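Local coordinates for 70 kDa protein (Xanthomonas sp., PDB 4B2N) that cleaves rubber (poly-cis-1,4-isoprene) oxidatively as a processive dioxygenase that carries two covalently bound c-type hemes, at residues I593-M599 / Q613-I618; N56-L61 / P405-P409; T350-T354 / F557-W562; F67-H71 / S307-V311. The contacts are given in a common frame with arbitrary orientation. Residues are numbered along the deposited sequence.

Interaction 1: residues I593-M599 / Q613-I618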
# COMPACT_ATOMS: atom_id res chain seq x y z
N ILE A 593 -22.17 12.17 2.49
CA ILE A 593 -22.37 10.77 2.86
C ILE A 593 -21.33 9.80 2.24
O ILE A 593 -20.94 8.85 2.86
CB ILE A 593 -23.80 10.38 2.51
CG1 ILE A 593 -24.17 9.09 3.23
CG2 ILE A 593 -24.05 10.34 0.99
CD1 ILE A 593 -25.62 8.71 2.93
N ASP A 594 -20.88 10.07 1.01
CA ASP A 594 -19.89 9.24 0.34
C ASP A 594 -18.50 9.42 1.02
O ASP A 594 -17.65 8.56 0.91
CB ASP A 594 -19.78 9.64 -1.13
CG ASP A 594 -19.29 11.04 -1.31
OD1 ASP A 594 -19.96 11.97 -0.79
OD2 ASP A 594 -18.22 11.24 -1.92
N ILE A 595 -18.27 10.53 1.71
CA ILE A 595 -16.98 10.71 2.35
C ILE A 595 -16.98 10.04 3.74
O ILE A 595 -15.96 9.52 4.20
CB ILE A 595 -16.62 12.21 2.47
CG1 ILE A 595 -16.36 12.80 1.10
CG2 ILE A 595 -15.42 12.41 3.39
CD1 ILE A 595 -16.14 14.33 1.13
N LEU A 596 -18.13 10.07 4.40
CA LEU A 596 -18.27 9.51 5.73
C LEU A 596 -18.43 8.00 5.72
O LEU A 596 -18.22 7.40 6.72
CB LEU A 596 -19.44 10.14 6.46
CG LEU A 596 -19.32 11.65 6.68
CD1 LEU A 596 -20.62 12.14 7.28
CD2 LEU A 596 -18.13 12.02 7.58
N TYR A 597 -18.81 7.39 4.61
CA TYR A 597 -19.11 5.96 4.67
C TYR A 597 -17.90 5.05 4.93
O TYR A 597 -16.84 5.23 4.33
CB TYR A 597 -19.81 5.50 3.42
CG TYR A 597 -20.39 4.11 3.52
CD1 TYR A 597 -21.55 3.87 4.30
CD2 TYR A 597 -19.79 3.03 2.84
CE1 TYR A 597 -22.09 2.63 4.41
CE2 TYR A 597 -20.32 1.77 2.96
CZ TYR A 597 -21.48 1.56 3.74
OH TYR A 597 -22.02 0.32 3.80
N SER A 598 -18.11 4.02 5.76
CA SER A 598 -17.10 3.00 6.00
C SER A 598 -17.75 1.68 5.73
O SER A 598 -18.61 1.23 6.51
CB SER A 598 -16.69 2.99 7.44
OG SER A 598 -15.85 1.86 7.70
N MET A 599 -17.33 1.04 4.64
CA MET A 599 -17.83 -0.31 4.34
C MET A 599 -17.43 -1.26 5.49
O MET A 599 -18.20 -2.08 5.89
CB MET A 599 -17.27 -0.74 3.02
CG MET A 599 -17.76 -2.07 2.59
SD MET A 599 -19.39 -1.98 1.89
CE MET A 599 -18.95 -1.34 0.32
N GLN A 613 -25.69 0.36 7.70
CA GLN A 613 -26.05 1.29 6.61
C GLN A 613 -25.40 0.70 5.31
O GLN A 613 -24.21 0.30 5.30
CB GLN A 613 -25.45 2.68 7.06
CG GLN A 613 -25.52 3.88 6.10
CD GLN A 613 -24.48 5.03 6.34
OE1 GLN A 613 -24.30 5.94 5.47
NE2 GLN A 613 -23.81 4.99 7.51
N SER A 614 -26.17 0.56 4.25
CA SER A 614 -25.64 0.04 3.02
C SER A 614 -24.92 1.17 2.27
O SER A 614 -25.17 2.35 2.55
CB SER A 614 -26.80 -0.44 2.18
OG SER A 614 -27.28 -1.63 2.79
N PRO A 615 -24.04 0.81 1.32
CA PRO A 615 -23.24 1.83 0.64
C PRO A 615 -24.14 2.85 -0.06
O PRO A 615 -25.17 2.51 -0.69
CB PRO A 615 -22.40 1.02 -0.37
CG PRO A 615 -22.32 -0.36 0.23
CD PRO A 615 -23.66 -0.56 0.92
N PRO A 616 -23.86 4.10 0.15
CA PRO A 616 -24.61 5.16 -0.53
C PRO A 616 -24.31 5.08 -2.06
O PRO A 616 -23.16 4.86 -2.42
CB PRO A 616 -24.00 6.45 0.04
CG PRO A 616 -22.66 6.03 0.53
CD PRO A 616 -22.78 4.61 1.00
N PRO A 617 -25.33 5.30 -2.92
CA PRO A 617 -25.03 5.51 -4.30
C PRO A 617 -24.25 6.84 -4.42
O PRO A 617 -24.75 7.89 -4.07
CB PRO A 617 -26.43 5.57 -4.96
CG PRO A 617 -27.36 6.09 -3.89
CD PRO A 617 -26.77 5.48 -2.61
N ILE A 618 -23.01 6.78 -4.90
CA ILE A 618 -22.21 8.00 -4.98
C ILE A 618 -22.66 8.83 -6.20
O ILE A 618 -22.70 8.31 -7.30
CB ILE A 618 -20.72 7.66 -5.03
CG1 ILE A 618 -20.30 7.01 -3.72
CG2 ILE A 618 -19.95 8.94 -5.32
CD1 ILE A 618 -18.82 6.65 -3.63
O HOH W 1 -21.99 7.68 5.33
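A buried aromatic–proline contact closes a local excursion of the chain, which leaves helix 593-596, passes through helix 599-607 and returns as the irregular, proline-rich segment 613-618. Such packing illustrates the CH-pi interaction, in which proline C-H groups, polarised by the neighbouring nitrogen and carbonyl, pack over an electron-rich ring face. Tyr597, the first residue to depart from helical geometry, lays one ring face against two successive prolines: Pro615 CA and Pro616 CD sit 3.9 and 3.7 Å from its centroid. Around the ring, Met599 CE meets Pro615 CG at 3.5 Å, and Ile593 CG2 lies 4.0 Å from Pro616 CB. Asp594 CB rests 3.7 Å from Ile618 CG1, while Asp594 OD1 is hydrogen-bonded to Thr592 OG1 and OD2 forms a salt bridge to Arg626. Trp242 meets Tyr597 edge-to-face. A water donates to both Ile593 O and Gln613 OE1, at 2.9 Å each. The direct hydrogen bond between the segments runs from Tyr597 OH to Gln613 O, 2.7 Å long.

Interaction 2: residues N56-L61 / P405-P409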
# COMPACT_ATOMS: atom_id res chain seq x y z
N ASN A 56 28.67 2.03 14.59
CA ASN A 56 29.16 3.36 14.91
C ASN A 56 28.03 4.30 15.37
O ASN A 56 27.27 4.83 14.55
CB ASN A 56 29.96 3.96 13.74
CG ASN A 56 30.25 5.45 13.95
OD1 ASN A 56 30.04 6.00 15.05
ND2 ASN A 56 30.69 6.13 12.91
N PRO A 57 27.93 4.53 16.67
CA PRO A 57 26.79 5.28 17.17
C PRO A 57 26.81 6.74 16.77
O PRO A 57 25.78 7.39 16.93
CB PRO A 57 26.93 5.17 18.69
CG PRO A 57 28.40 5.02 18.91
CD PRO A 57 28.97 4.32 17.71
N ASN A 58 27.92 7.22 16.19
CA ASN A 58 27.98 8.59 15.67
C ASN A 58 27.74 8.72 14.19
O ASN A 58 27.72 9.83 13.68
CB ASN A 58 29.30 9.24 16.02
CG ASN A 58 29.53 9.22 17.50
OD1 ASN A 58 30.40 8.50 17.97
ND2 ASN A 58 28.69 9.93 18.26
N ALA A 59 27.54 7.61 13.49
CA ALA A 59 27.26 7.66 12.06
C ALA A 59 26.03 8.56 11.74
O ALA A 59 25.14 8.77 12.57
CB ALA A 59 27.05 6.24 11.49
N ALA A 60 25.99 9.08 10.51
CA ALA A 60 24.89 9.91 9.99
C ALA A 60 23.55 9.20 10.04
O ALA A 60 22.51 9.81 10.25
CB ALA A 60 25.17 10.32 8.55
N LEU A 61 23.58 7.89 9.83
CA LEU A 61 22.32 7.13 9.83
C LEU A 61 22.28 6.05 10.91
O LEU A 61 23.11 5.14 10.93
CB LEU A 61 22.12 6.50 8.45
CG LEU A 61 20.98 5.47 8.28
CD1 LEU A 61 19.60 6.08 8.59
CD2 LEU A 61 20.98 4.90 6.89
N PRO A 405 32.13 4.61 6.93
CA PRO A 405 31.45 4.31 8.20
C PRO A 405 31.00 5.53 9.00
O PRO A 405 30.28 5.35 9.98
CB PRO A 405 32.45 3.44 8.98
CG PRO A 405 33.77 3.68 8.30
CD PRO A 405 33.45 3.98 6.85
N ASN A 406 31.41 6.74 8.61
CA ASN A 406 30.75 7.93 9.17
C ASN A 406 29.28 8.00 8.69
O ASN A 406 28.44 8.68 9.31
CB ASN A 406 31.49 9.22 8.78
CG ASN A 406 32.92 9.24 9.30
OD1 ASN A 406 33.18 8.83 10.44
ND2 ASN A 406 33.85 9.66 8.46
N TYR A 407 28.96 7.29 7.60
CA TYR A 407 27.60 7.34 7.01
C TYR A 407 26.84 6.04 7.21
O TYR A 407 25.66 6.07 7.55
CB TYR A 407 27.63 7.76 5.52
CG TYR A 407 28.06 9.19 5.46
CD1 TYR A 407 27.14 10.21 5.59
CD2 TYR A 407 29.41 9.51 5.40
CE1 TYR A 407 27.56 11.55 5.62
CE2 TYR A 407 29.83 10.84 5.46
CZ TYR A 407 28.90 11.85 5.57
OH TYR A 407 29.26 13.19 5.62
N LEU A 408 27.51 4.90 7.02
CA LEU A 408 26.80 3.60 6.89
C LEU A 408 27.78 2.57 7.36
O LEU A 408 28.92 2.64 6.92
CB LEU A 408 26.54 3.25 5.42
CG LEU A 408 25.17 2.87 4.84
CD1 LEU A 408 25.32 1.92 3.66
CD2 LEU A 408 24.00 2.58 5.79
N PRO A 409 27.35 1.57 8.18
CA PRO A 409 28.28 0.63 8.80
C PRO A 409 28.57 -0.52 7.86
O PRO A 409 29.43 -1.29 8.14
CB PRO A 409 27.50 0.13 10.02
CG PRO A 409 26.06 0.14 9.55
CD PRO A 409 25.95 1.35 8.63
O HOH W 2 31.29 8.97 13.00
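One asparagine side chain can serve two ends at once, and Asn56 does so here. With chi1 at 169° (t) and chi2 near 12°, its OD1 accepts from Asn58 N at 2.7 Å, forming an Asx turn at the head of the type I beta turn Asn56–Ala59, while Asn56 ND2 donates across the contact to Pro405 O at 3.1 Å. Asn56 ND2 also donates to a water, 2.9 Å away, that in turn donates to Asn406 OD1 at 3.2 Å. A backbone hydrogen bond, Ala60 N to Asn406 O (2.8 Å), adds to this; Ala59 CA also approaches Asn406 O at 3.2 Å. The small Ala60 CB packs at 3.6 Å from Tyr407 CD1. Leu408, with an off-rotamer chi1 of -127°, turns back so that its CD2 reaches Leu61 CD2 at 4.0 Å. Leu61 lies about 6 Å, side chain to side chain, from the heme-bound Cys393. The contact thus joins the loop between helices 27-32 and 88-104 to the loop between helix 399-402 and strand 420-422.

Interaction 3: residues T350-T354 / F557-W562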
# COMPACT_ATOMS: atom_id res chain seq x y z
N THR A 350 13.19 3.87 -14.45
CA THR A 350 14.23 4.88 -14.43
C THR A 350 13.70 6.14 -15.07
O THR A 350 12.82 6.12 -15.92
CB THR A 350 15.52 4.43 -15.18
OG1 THR A 350 15.17 4.12 -16.54
CG2 THR A 350 16.17 3.23 -14.50
N TYR A 351 14.22 7.27 -14.65
CA TYR A 351 13.63 8.56 -15.00
C TYR A 351 13.79 8.77 -16.48
O TYR A 351 14.89 8.54 -16.97
CB TYR A 351 14.43 9.59 -14.27
CG TYR A 351 13.93 10.98 -14.49
CD1 TYR A 351 12.80 11.44 -13.79
CD2 TYR A 351 14.61 11.86 -15.34
CE1 TYR A 351 12.31 12.71 -13.98
CE2 TYR A 351 14.16 13.17 -15.49
CZ TYR A 351 13.02 13.59 -14.80
OH TYR A 351 12.57 14.88 -14.95
N PRO A 352 12.69 9.13 -17.21
CA PRO A 352 12.77 9.12 -18.67
C PRO A 352 13.26 10.46 -19.28
O PRO A 352 13.47 10.54 -20.50
CB PRO A 352 11.32 8.78 -19.09
CG PRO A 352 10.50 9.43 -18.01
CD PRO A 352 11.36 9.53 -16.75
N LYS A 353 13.46 11.50 -18.47
CA LYS A 353 13.93 12.78 -19.05
C LYS A 353 15.38 13.13 -18.74
O LYS A 353 16.15 12.33 -18.18
CB LYS A 353 12.96 13.90 -18.69
CG LYS A 353 11.65 13.55 -19.38
CD LYS A 353 10.61 14.62 -19.46
CE LYS A 353 9.33 13.89 -19.89
NZ LYS A 353 8.93 14.12 -21.29
N THR A 354 15.76 14.32 -19.17
CA THR A 354 17.13 14.74 -19.07
C THR A 354 17.51 15.08 -17.62
O THR A 354 16.72 15.65 -16.86
CB THR A 354 17.39 15.94 -20.03
OG1 THR A 354 18.68 16.46 -19.73
CG2 THR A 354 16.37 17.08 -19.79
N PHE A 557 2.38 11.98 -19.99
CA PHE A 557 3.56 12.77 -19.53
C PHE A 557 3.24 14.25 -19.41
O PHE A 557 3.79 14.92 -18.52
CB PHE A 557 4.78 12.57 -20.41
CG PHE A 557 5.57 11.28 -20.16
CD1 PHE A 557 5.26 10.38 -19.13
CD2 PHE A 557 6.64 10.97 -21.01
CE1 PHE A 557 6.03 9.21 -18.98
CE2 PHE A 557 7.38 9.83 -20.84
CZ PHE A 557 7.10 8.97 -19.80
N ALA A 558 2.27 14.74 -20.19
CA ALA A 558 1.92 16.19 -20.21
C ALA A 558 1.28 16.66 -18.89
O ALA A 558 1.33 17.84 -18.57
CB ALA A 558 1.01 16.54 -21.37
N SER A 559 0.73 15.72 -18.13
CA SER A 559 0.12 15.99 -16.84
C SER A 559 1.10 15.94 -15.72
O SER A 559 0.76 16.36 -14.64
CB SER A 559 -0.99 15.02 -16.53
OG SER A 559 -2.03 15.24 -17.51
N TYR A 560 2.29 15.42 -16.00
CA TYR A 560 3.33 15.32 -14.99
C TYR A 560 4.22 16.54 -15.08
O TYR A 560 4.29 17.15 -16.16
CB TYR A 560 4.09 13.98 -15.12
CG TYR A 560 4.58 13.45 -13.76
CD1 TYR A 560 3.68 12.93 -12.85
CD2 TYR A 560 5.89 13.50 -13.41
CE1 TYR A 560 4.06 12.42 -11.64
CE2 TYR A 560 6.31 12.97 -12.18
CZ TYR A 560 5.40 12.47 -11.30
OH TYR A 560 5.80 11.96 -10.13
N ASP A 561 4.76 16.94 -13.93
CA ASP A 561 5.63 18.13 -13.77
C ASP A 561 7.06 17.62 -13.68
O ASP A 561 7.46 17.09 -12.64
CB ASP A 561 5.27 18.89 -12.49
CG ASP A 561 6.06 20.21 -12.32
OD1 ASP A 561 7.13 20.30 -12.94
OD2 ASP A 561 5.58 21.10 -11.58
N TRP A 562 7.84 17.81 -14.76
CA TRP A 562 9.18 17.30 -14.81
C TRP A 562 10.15 18.24 -14.12
O TRP A 562 11.33 17.94 -14.04
CB TRP A 562 9.61 16.93 -16.25
CG TRP A 562 8.64 15.95 -16.75
CD1 TRP A 562 7.48 16.20 -17.49
CD2 TRP A 562 8.61 14.53 -16.42
NE1 TRP A 562 6.80 15.02 -17.70
CE2 TRP A 562 7.43 13.98 -17.08
CE3 TRP A 562 9.45 13.67 -15.71
CZ2 TRP A 562 7.08 12.62 -16.96
CZ3 TRP A 562 9.14 12.31 -15.64
CH2 TRP A 562 7.98 11.80 -16.26
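Neither backbone pairs with the other: segment 350-354 is irregular, segment 557-562 passes from a 3-10 turn (557-559) into the short strand 560-561, and the nearest CA atoms, those of Lys353 and Trp562, remain 7.8 Å apart. Within the second segment the turn is held by Tyr560 N to Phe557 O at 3.0 Å, and Trp562 NE1 donates to that same Phe557 O at 3.1 Å, which fixes the indole beside the turn. Side chains then bridge the gap. Lys353 stretches over one face of the indole, its CE 3.4 Å and its NZ 4.5 Å from the centroid of the five-membered ring of Trp562, combining CH-pi and cation-pi interactions and illustrating how a lysine can use both methylene and charge on one ring. Pro352 touches both aromatics, with CG 3.9 Å from Phe557 CZ and CD 3.7 Å from Trp562 CZ3, while Tyr351 CE1 comes within 3.5 Å of Trp562 CE3. Tyr351 also packs edge-to-face with Trp510. This surface contact lies away from the heme sites and brings the loop between helices 333-345 and 357-369 against the antiparallel hairpin of strands 560-561 and 566-567.

Interaction 4: residues F67-H71 / S307-V311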
# COMPACT_ATOMS: atom_id res chain seq x y z
N PHE A 67 14.63 -5.80 10.96
CA PHE A 67 14.10 -6.97 10.32
C PHE A 67 13.92 -8.09 11.34
O PHE A 67 14.76 -8.26 12.19
CB PHE A 67 15.11 -7.42 9.29
CG PHE A 67 14.63 -8.47 8.36
CD1 PHE A 67 13.81 -8.14 7.22
CD2 PHE A 67 14.94 -9.78 8.60
CE1 PHE A 67 13.38 -9.11 6.33
CE2 PHE A 67 14.57 -10.77 7.67
CZ PHE A 67 13.76 -10.43 6.53
N VAL A 68 12.84 -8.87 11.24
CA VAL A 68 12.68 -10.05 12.08
C VAL A 68 12.56 -11.26 11.19
O VAL A 68 11.69 -11.33 10.30
CB VAL A 68 11.41 -9.99 12.99
CG1 VAL A 68 11.26 -11.34 13.72
CG2 VAL A 68 11.58 -8.89 13.99
N ASP A 69 13.43 -12.23 11.43
CA ASP A 69 13.50 -13.41 10.60
C ASP A 69 12.50 -14.41 11.16
O ASP A 69 12.70 -14.94 12.24
CB ASP A 69 14.95 -13.93 10.55
CG ASP A 69 15.09 -15.19 9.70
OD1 ASP A 69 14.07 -15.77 9.25
OD2 ASP A 69 16.23 -15.64 9.52
N LEU A 70 11.38 -14.64 10.45
CA LEU A 70 10.39 -15.61 10.92
C LEU A 70 10.71 -17.05 10.51
O LEU A 70 10.15 -18.03 11.08
CB LEU A 70 8.97 -15.29 10.33
CG LEU A 70 8.60 -13.85 10.75
CD1 LEU A 70 7.38 -13.37 9.95
CD2 LEU A 70 8.42 -13.74 12.29
N HIS A 71 11.56 -17.18 9.47
CA HIS A 71 11.94 -18.52 8.95
C HIS A 71 12.87 -19.25 9.87
O HIS A 71 12.71 -20.43 10.10
CB HIS A 71 12.46 -18.40 7.50
CG HIS A 71 11.37 -18.11 6.52
ND1 HIS A 71 10.78 -16.88 6.45
CD2 HIS A 71 10.66 -18.94 5.67
CE1 HIS A 71 9.77 -16.95 5.55
NE2 HIS A 71 9.75 -18.20 5.05
N SER A 307 7.58 -7.13 10.33
CA SER A 307 8.76 -7.56 9.55
C SER A 307 8.45 -7.78 8.10
O SER A 307 7.43 -8.42 7.77
CB SER A 307 9.29 -8.90 10.07
OG SER A 307 10.45 -9.27 9.32
N SER A 308 9.33 -7.31 7.21
CA SER A 308 9.20 -7.66 5.80
C SER A 308 9.38 -9.15 5.48
O SER A 308 9.18 -9.55 4.35
CB SER A 308 10.17 -6.85 4.93
OG SER A 308 9.76 -5.49 4.99
N ASP A 309 9.84 -9.94 6.45
CA ASP A 309 9.89 -11.42 6.25
C ASP A 309 8.46 -12.04 6.18
O ASP A 309 8.27 -13.17 5.68
CB ASP A 309 10.68 -12.09 7.37
CG ASP A 309 11.23 -13.47 6.93
OD1 ASP A 309 11.79 -13.59 5.81
OD2 ASP A 309 11.10 -14.44 7.71
N ASN A 310 7.50 -11.30 6.70
CA ASN A 310 6.17 -11.83 6.89
C ASN A 310 5.36 -11.62 5.64
O ASN A 310 5.57 -10.67 4.94
CB ASN A 310 5.48 -11.22 8.13
CG ASN A 310 4.27 -10.38 7.77
OD1 ASN A 310 3.19 -10.86 7.74
ND2 ASN A 310 4.50 -9.09 7.52
N VAL A 311 4.47 -12.56 5.34
CA VAL A 311 3.57 -12.35 4.21
C VAL A 311 2.12 -12.42 4.64
O VAL A 311 1.23 -12.24 3.79
CB VAL A 311 3.81 -13.37 3.07
CG1 VAL A 311 5.26 -13.27 2.62
CG2 VAL A 311 3.43 -14.79 3.55
O HOH W 3 13.96 -15.07 6.49
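A single carboxylate oxygen, Asp309 OD2, gathers three hydrogen bonds from two consecutive residues of the opposing segment: Leu70 N at 2.8 Å, His71 N at 3.3 Å and His71 ND1 at 2.8 Å. The imidazole presents its edge to the acid, so ND1 points almost straight at OD2, with an N-H...acceptor angle of 164°. His71 N also makes a weak hydrogen bond to Asp69 OD1, at 2.9 Å. The site is crowded with like charge: Asp69 OD1 stands 3.6 Å from Asp309 OD2. A water that donates to Asp69 OD1 at 2.8 Å and to Asp309 OD1 at 2.7 Å links the two acids, and Asp69 OD1 also accepts from Asn72 N. Asp309 is placed by an ST turn inside the type I beta turn Ser307–Asn310. Here Ser307 OG serves both the turn and the partner: it accepts from Asp309 N at 3.0 Å and donates to Val68 O at 2.6 Å. Apolar contacts flank the polar centre, Phe67 CZ lying 3.6 Å from Asp309 CB and Leu70 CD1 3.4 Å from Asn310 CB. On the heme-facing side, Ser308 OG hydrogen-bonds to Lys297 O and to Arg294 NH1; Arg294 and Lys297 both belong to a heme c binding site, and the side chain of Ser308 is about 7 Å from a bound heme.

How the interactions relate
The four contacts are separate, none touching another. Interactions 2 and 4 are the closest pair, their centres 25 Å apart; both start from the long loop between helices 27-32 and 88-104, and interaction 4 is nested within the chain span closed by interaction 2. Through these contacts the loop is tied to the surroundings of both hemes: Leu61 lies near Cys393, while the partner segment 307-311 carries Ser308 beside Arg294. Interaction 3 crosses interaction 2 along the sequence, with centres 34 Å apart. Interaction 1 comes last and lies across the chain's centre from interactions 2 and 4. In this loop-rich, mainly helical fold, interactions 2, 3 and 4 join parts distant in sequence; interaction 1 is local.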